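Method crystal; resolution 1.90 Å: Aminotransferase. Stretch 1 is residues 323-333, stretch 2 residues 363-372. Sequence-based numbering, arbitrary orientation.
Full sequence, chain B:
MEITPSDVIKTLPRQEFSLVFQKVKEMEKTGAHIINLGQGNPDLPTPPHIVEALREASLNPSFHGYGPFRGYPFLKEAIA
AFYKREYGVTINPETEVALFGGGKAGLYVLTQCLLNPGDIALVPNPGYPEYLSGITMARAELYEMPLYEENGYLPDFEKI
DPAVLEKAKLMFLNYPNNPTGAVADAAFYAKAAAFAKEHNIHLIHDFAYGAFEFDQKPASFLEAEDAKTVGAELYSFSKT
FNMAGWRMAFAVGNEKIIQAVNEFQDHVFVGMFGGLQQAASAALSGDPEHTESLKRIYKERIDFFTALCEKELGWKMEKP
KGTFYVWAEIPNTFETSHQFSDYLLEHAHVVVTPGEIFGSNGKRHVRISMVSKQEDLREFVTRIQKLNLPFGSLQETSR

Stretch 1, residues 323-333: TFYVWAEIPNT
Stretch 2, residues 363-372: KRHVRISMVS

Two extended segments of one chain, Tyr 325 to Glu 329 and His 365 to Ser 369, lie side by side as antiparallel strands. Their N-to-C directions differ by 155° and their axes approach to 4.5 Å. The register pairs Tyr 325 with Ser 369, Val 326 with Ile 368, Trp 327 with Arg 367, Ala 328 with Val 366 and Glu 329 with His 365. Strand residues keep beta values, from phi/psi -107/141 at Tyr 325 and -102/105 at Trp 327 to -126/151 at Val 366 and -130/123 at Ile 368. Past the ends the backbone turns: Phe 324 (-105/26), Arg 364 (-111/20) and Met 370 (-103/33) leave the extended region.

The hydrogen-bonded pairs alternate with closer-spaced, non-hydrogen-bonded ones in the usual antiparallel manner. Val 326 N donates to Ile 368 O at 2.8 Å and Ile 368 N returns to Val 326 O at 2.9 Å; two residues on, Ala 328 N reaches Val 366 O at 2.9 Å and Val 366 N reaches Ala 328 O at 2.8 Å. The ladder runs beyond the strands, with Met 370 N to Phe 324 O at 2.9 Å and Ile 330 N to Arg 364 O at 3.0 Å. At the non-hydrogen-bonded positions alpha carbons approach carbonyls instead, most closely His 365 CA to Ala 328 O at 3.1 Å.

On the face bearing Tyr 325, Trp 327, Arg 367 and Ser 369, flat groups stack. Tyr 325 (chi1 m, chi2 -63°) receives the guanidinium of Arg 367, which lies flat on its ring with centres 4.1 Å apart and planes at 7°; a cationic plane over a pi cloud is favourable, and Arg 367 CD adds a CH-pi contact 3.7 Å from the Tyr 325 ring centroid. Arg 367 reaches this pose through chi angles t, t, p and 178°, and its terminal nitrogens bond elsewhere in the structure. Trp 327 (chi1 t, chi2 -125°) stacks its five-membered ring on the His 365 ring (chi1 m, chi2 78°), offset, centroids 4.0 Å apart and planes at 3°. His 365 CB sits 3.5 Å from the centroid of the Trp 327 six-membered ring. Both stacks thus join diagonal neighbours rather than direct partners.

The face bearing Val 326, Ala 328, Val 366 and Ile 368 is aliphatic. Val 326 CB and Ile 368 CB stand 4.4 Å apart. The small methyl of Ala 328 meets two larger neighbours, its CB lying 4.2 Å from Val 366 CG2 and 4.1 Å from Ile 368 CD1. Ile 330 (p, t) extends this packing, with CG2 3.9 Å from Val 366 CG1.

Beyond the strands, further side chains meet. Val 371 CG1 sits 3.6 Å from the Phe 324 ring centroid, only 5° off the normal, a nearly axial CH-pi contact. At the other end Arg 364 (m, t, p, 77°) swings back so that Ile 330 CG1 covers one face of its guanidinium, 3.6 Å from Arg 364 NH2.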

# COMPACT_ATOMS: atom_id res chain seq x y z
N THR B 323 15.22 2.29 -21.88
CA THR B 323 14.58 1.09 -21.33
C THR B 323 15.24 -0.24 -21.77
O THR B 323 16.11 -0.24 -22.60
CB THR B 323 13.09 0.97 -21.68
OG1 THR B 323 12.91 0.29 -22.94
CG2 THR B 323 12.38 2.32 -21.67
N PHE B 324 14.75 -1.36 -21.25
CA PHE B 324 15.23 -2.66 -21.67
C PHE B 324 14.26 -3.39 -22.56
O PHE B 324 14.26 -4.60 -22.61
CB PHE B 324 15.66 -3.55 -20.51
CG PHE B 324 14.72 -3.59 -19.33
CD1 PHE B 324 13.39 -4.01 -19.45
CD2 PHE B 324 15.16 -3.18 -18.09
CE1 PHE B 324 12.54 -4.08 -18.36
CE2 PHE B 324 14.32 -3.27 -16.98
CZ PHE B 324 13.01 -3.72 -17.12
N TYR B 325 13.43 -2.62 -23.26
CA TYR B 325 12.42 -3.19 -24.16
C TYR B 325 12.82 -2.97 -25.63
O TYR B 325 13.37 -1.92 -25.97
CB TYR B 325 11.05 -2.53 -23.92
CG TYR B 325 10.53 -2.71 -22.56
CD1 TYR B 325 10.23 -3.98 -22.07
CD2 TYR B 325 10.31 -1.62 -21.73
CE1 TYR B 325 9.78 -4.16 -20.78
CE2 TYR B 325 9.83 -1.81 -20.43
CZ TYR B 325 9.56 -3.05 -19.97
OH TYR B 325 9.09 -3.26 -18.68
N VAL B 326 12.56 -3.96 -26.46
CA VAL B 326 12.66 -3.82 -27.92
C VAL B 326 11.24 -3.82 -28.47
O VAL B 326 10.46 -4.69 -28.16
CB VAL B 326 13.50 -4.96 -28.55
CG1 VAL B 326 13.58 -4.83 -30.10
CG2 VAL B 326 14.90 -4.99 -27.95
N TRP B 327 10.89 -2.81 -29.25
CA TRP B 327 9.53 -2.65 -29.84
C TRP B 327 9.63 -3.08 -31.31
O TRP B 327 10.25 -2.38 -32.10
CB TRP B 327 9.14 -1.19 -29.70
CG TRP B 327 7.77 -0.71 -30.09
CD1 TRP B 327 7.49 0.30 -30.97
CD2 TRP B 327 6.48 -1.15 -29.56
NE1 TRP B 327 6.14 0.50 -31.03
CE2 TRP B 327 5.50 -0.36 -30.17
CE3 TRP B 327 6.09 -2.11 -28.61
CZ2 TRP B 327 4.13 -0.52 -29.88
CZ3 TRP B 327 4.77 -2.28 -28.34
CH2 TRP B 327 3.78 -1.47 -28.98
N ALA B 328 9.12 -4.28 -31.62
CA ALA B 328 9.38 -4.95 -32.89
C ALA B 328 8.11 -5.07 -33.74
O ALA B 328 7.06 -5.45 -33.22
CB ALA B 328 9.88 -6.37 -32.65
N GLU B 329 8.21 -4.73 -35.02
CA GLU B 329 7.07 -4.88 -35.93
C GLU B 329 6.75 -6.35 -36.16
O GLU B 329 7.66 -7.19 -36.25
CB GLU B 329 7.35 -4.19 -37.25
CG GLU B 329 7.22 -2.68 -37.20
CD GLU B 329 7.29 -2.05 -38.62
OE1 GLU B 329 6.31 -2.19 -39.40
OE2 GLU B 329 8.30 -1.43 -38.93
N ILE B 330 5.47 -6.69 -36.23
CA ILE B 330 5.05 -8.06 -36.50
C ILE B 330 5.08 -8.30 -38.05
O ILE B 330 5.15 -7.34 -38.79
CB ILE B 330 3.68 -8.37 -35.94
CG1 ILE B 330 2.58 -7.67 -36.77
CG2 ILE B 330 3.61 -7.96 -34.48
CD1 ILE B 330 1.19 -7.96 -36.23
N PRO B 331 5.14 -9.56 -38.49
CA PRO B 331 5.16 -9.82 -39.94
C PRO B 331 3.85 -9.39 -40.58
O PRO B 331 2.80 -9.59 -40.03
CB PRO B 331 5.31 -11.33 -40.03
CG PRO B 331 5.90 -11.75 -38.71
CD PRO B 331 5.28 -10.83 -37.73
N ASN B 332 3.92 -8.81 -41.76
CA ASN B 332 2.67 -8.27 -42.38
C ASN B 332 1.68 -9.34 -42.81
O ASN B 332 0.58 -9.03 -43.23
CB ASN B 332 2.97 -7.28 -43.49
CG ASN B 332 4.10 -7.72 -44.35
OD1 ASN B 332 4.07 -8.83 -44.91
ND2 ASN B 332 5.12 -6.90 -44.44
N THR B 333 2.05 -10.62 -42.66
CA THR B 333 1.14 -11.72 -42.87
C THR B 333 0.21 -11.95 -41.68
O THR B 333 -0.72 -12.78 -41.74
CB THR B 333 1.91 -13.02 -43.22
OG1 THR B 333 2.76 -13.42 -42.12
CG2 THR B 333 2.75 -12.80 -44.47
N LYS B 363 -1.03 -2.13 -32.16
CA LYS B 363 -1.57 -3.35 -32.77
C LYS B 363 -0.65 -4.08 -33.77
O LYS B 363 -0.85 -5.25 -33.99
CB LYS B 363 -2.91 -3.05 -33.52
N ARG B 364 0.34 -3.40 -34.34
CA ARG B 364 1.25 -4.05 -35.26
C ARG B 364 2.70 -4.22 -34.72
O ARG B 364 3.65 -4.40 -35.47
CB ARG B 364 1.26 -3.29 -36.60
CG ARG B 364 -0.10 -3.33 -37.30
CD ARG B 364 0.02 -3.23 -38.81
NE ARG B 364 0.85 -4.32 -39.35
CZ ARG B 364 0.45 -5.59 -39.50
NH1 ARG B 364 -0.78 -5.97 -39.20
NH2 ARG B 364 1.30 -6.49 -39.96
N HIS B 365 2.85 -4.16 -33.41
CA HIS B 365 4.15 -4.40 -32.77
C HIS B 365 4.00 -5.38 -31.63
O HIS B 365 2.90 -5.63 -31.14
CB HIS B 365 4.74 -3.11 -32.20
CG HIS B 365 5.21 -2.15 -33.22
ND1 HIS B 365 4.34 -1.34 -33.93
CD2 HIS B 365 6.45 -1.85 -33.65
CE1 HIS B 365 5.03 -0.61 -34.78
NE2 HIS B 365 6.32 -0.87 -34.60
N VAL B 366 5.13 -5.92 -31.18
CA VAL B 366 5.20 -6.66 -29.96
C VAL B 366 6.32 -6.02 -29.12
O VAL B 366 7.29 -5.45 -29.67
CB VAL B 366 5.42 -8.17 -30.15
CG1 VAL B 366 4.20 -8.83 -30.75
CG2 VAL B 366 6.66 -8.48 -30.98
N ARG B 367 6.20 -6.11 -27.80
CA ARG B 367 7.25 -5.67 -26.87
C ARG B 367 8.06 -6.87 -26.39
O ARG B 367 7.49 -7.89 -25.97
CB ARG B 367 6.67 -4.95 -25.66
CG ARG B 367 7.72 -4.19 -24.87
CD ARG B 367 7.20 -3.78 -23.49
NE ARG B 367 6.94 -4.92 -22.69
CZ ARG B 367 6.52 -4.92 -21.43
NH1 ARG B 367 6.25 -3.78 -20.81
NH2 ARG B 367 6.37 -6.08 -20.80
N ILE B 368 9.37 -6.75 -26.43
CA ILE B 368 10.25 -7.88 -26.15
C ILE B 368 11.27 -7.41 -25.12
O ILE B 368 11.89 -6.39 -25.30
CB ILE B 368 11.00 -8.37 -27.42
CG1 ILE B 368 10.03 -8.67 -28.58
CG2 ILE B 368 11.84 -9.62 -27.14
CD1 ILE B 368 10.74 -9.20 -29.83
N SER B 369 11.34 -8.09 -23.99
CA SER B 369 12.14 -7.50 -22.90
C SER B 369 13.46 -8.20 -22.79
O SER B 369 13.54 -9.42 -22.96
CB SER B 369 11.42 -7.55 -21.57
OG SER B 369 10.91 -8.83 -21.40
N MET B 370 14.46 -7.44 -22.44
CA MET B 370 15.83 -7.95 -22.42
C MET B 370 16.25 -8.26 -20.97
O MET B 370 17.42 -8.15 -20.62
CB MET B 370 16.76 -6.97 -23.03
CG MET B 370 16.49 -6.64 -24.48
SD MET B 370 16.84 -7.98 -25.59
CE MET B 370 15.21 -8.61 -25.89
N VAL B 371 15.30 -8.67 -20.15
CA VAL B 371 15.58 -9.12 -18.76
C VAL B 371 15.69 -10.64 -18.70
O VAL B 371 15.11 -11.28 -17.85
CB VAL B 371 14.51 -8.59 -17.75
CG1 VAL B 371 14.64 -7.10 -17.56
CG2 VAL B 371 13.08 -8.99 -18.12
N SER B 372 16.46 -11.21 -19.61
CA SER B 372 16.75 -12.60 -19.61
C SER B 372 18.21 -12.83 -20.01
O SER B 372 18.84 -12.01 -20.77
CB SER B 372 15.82 -13.33 -20.57
OG SER B 372 14.55 -13.55 -20.03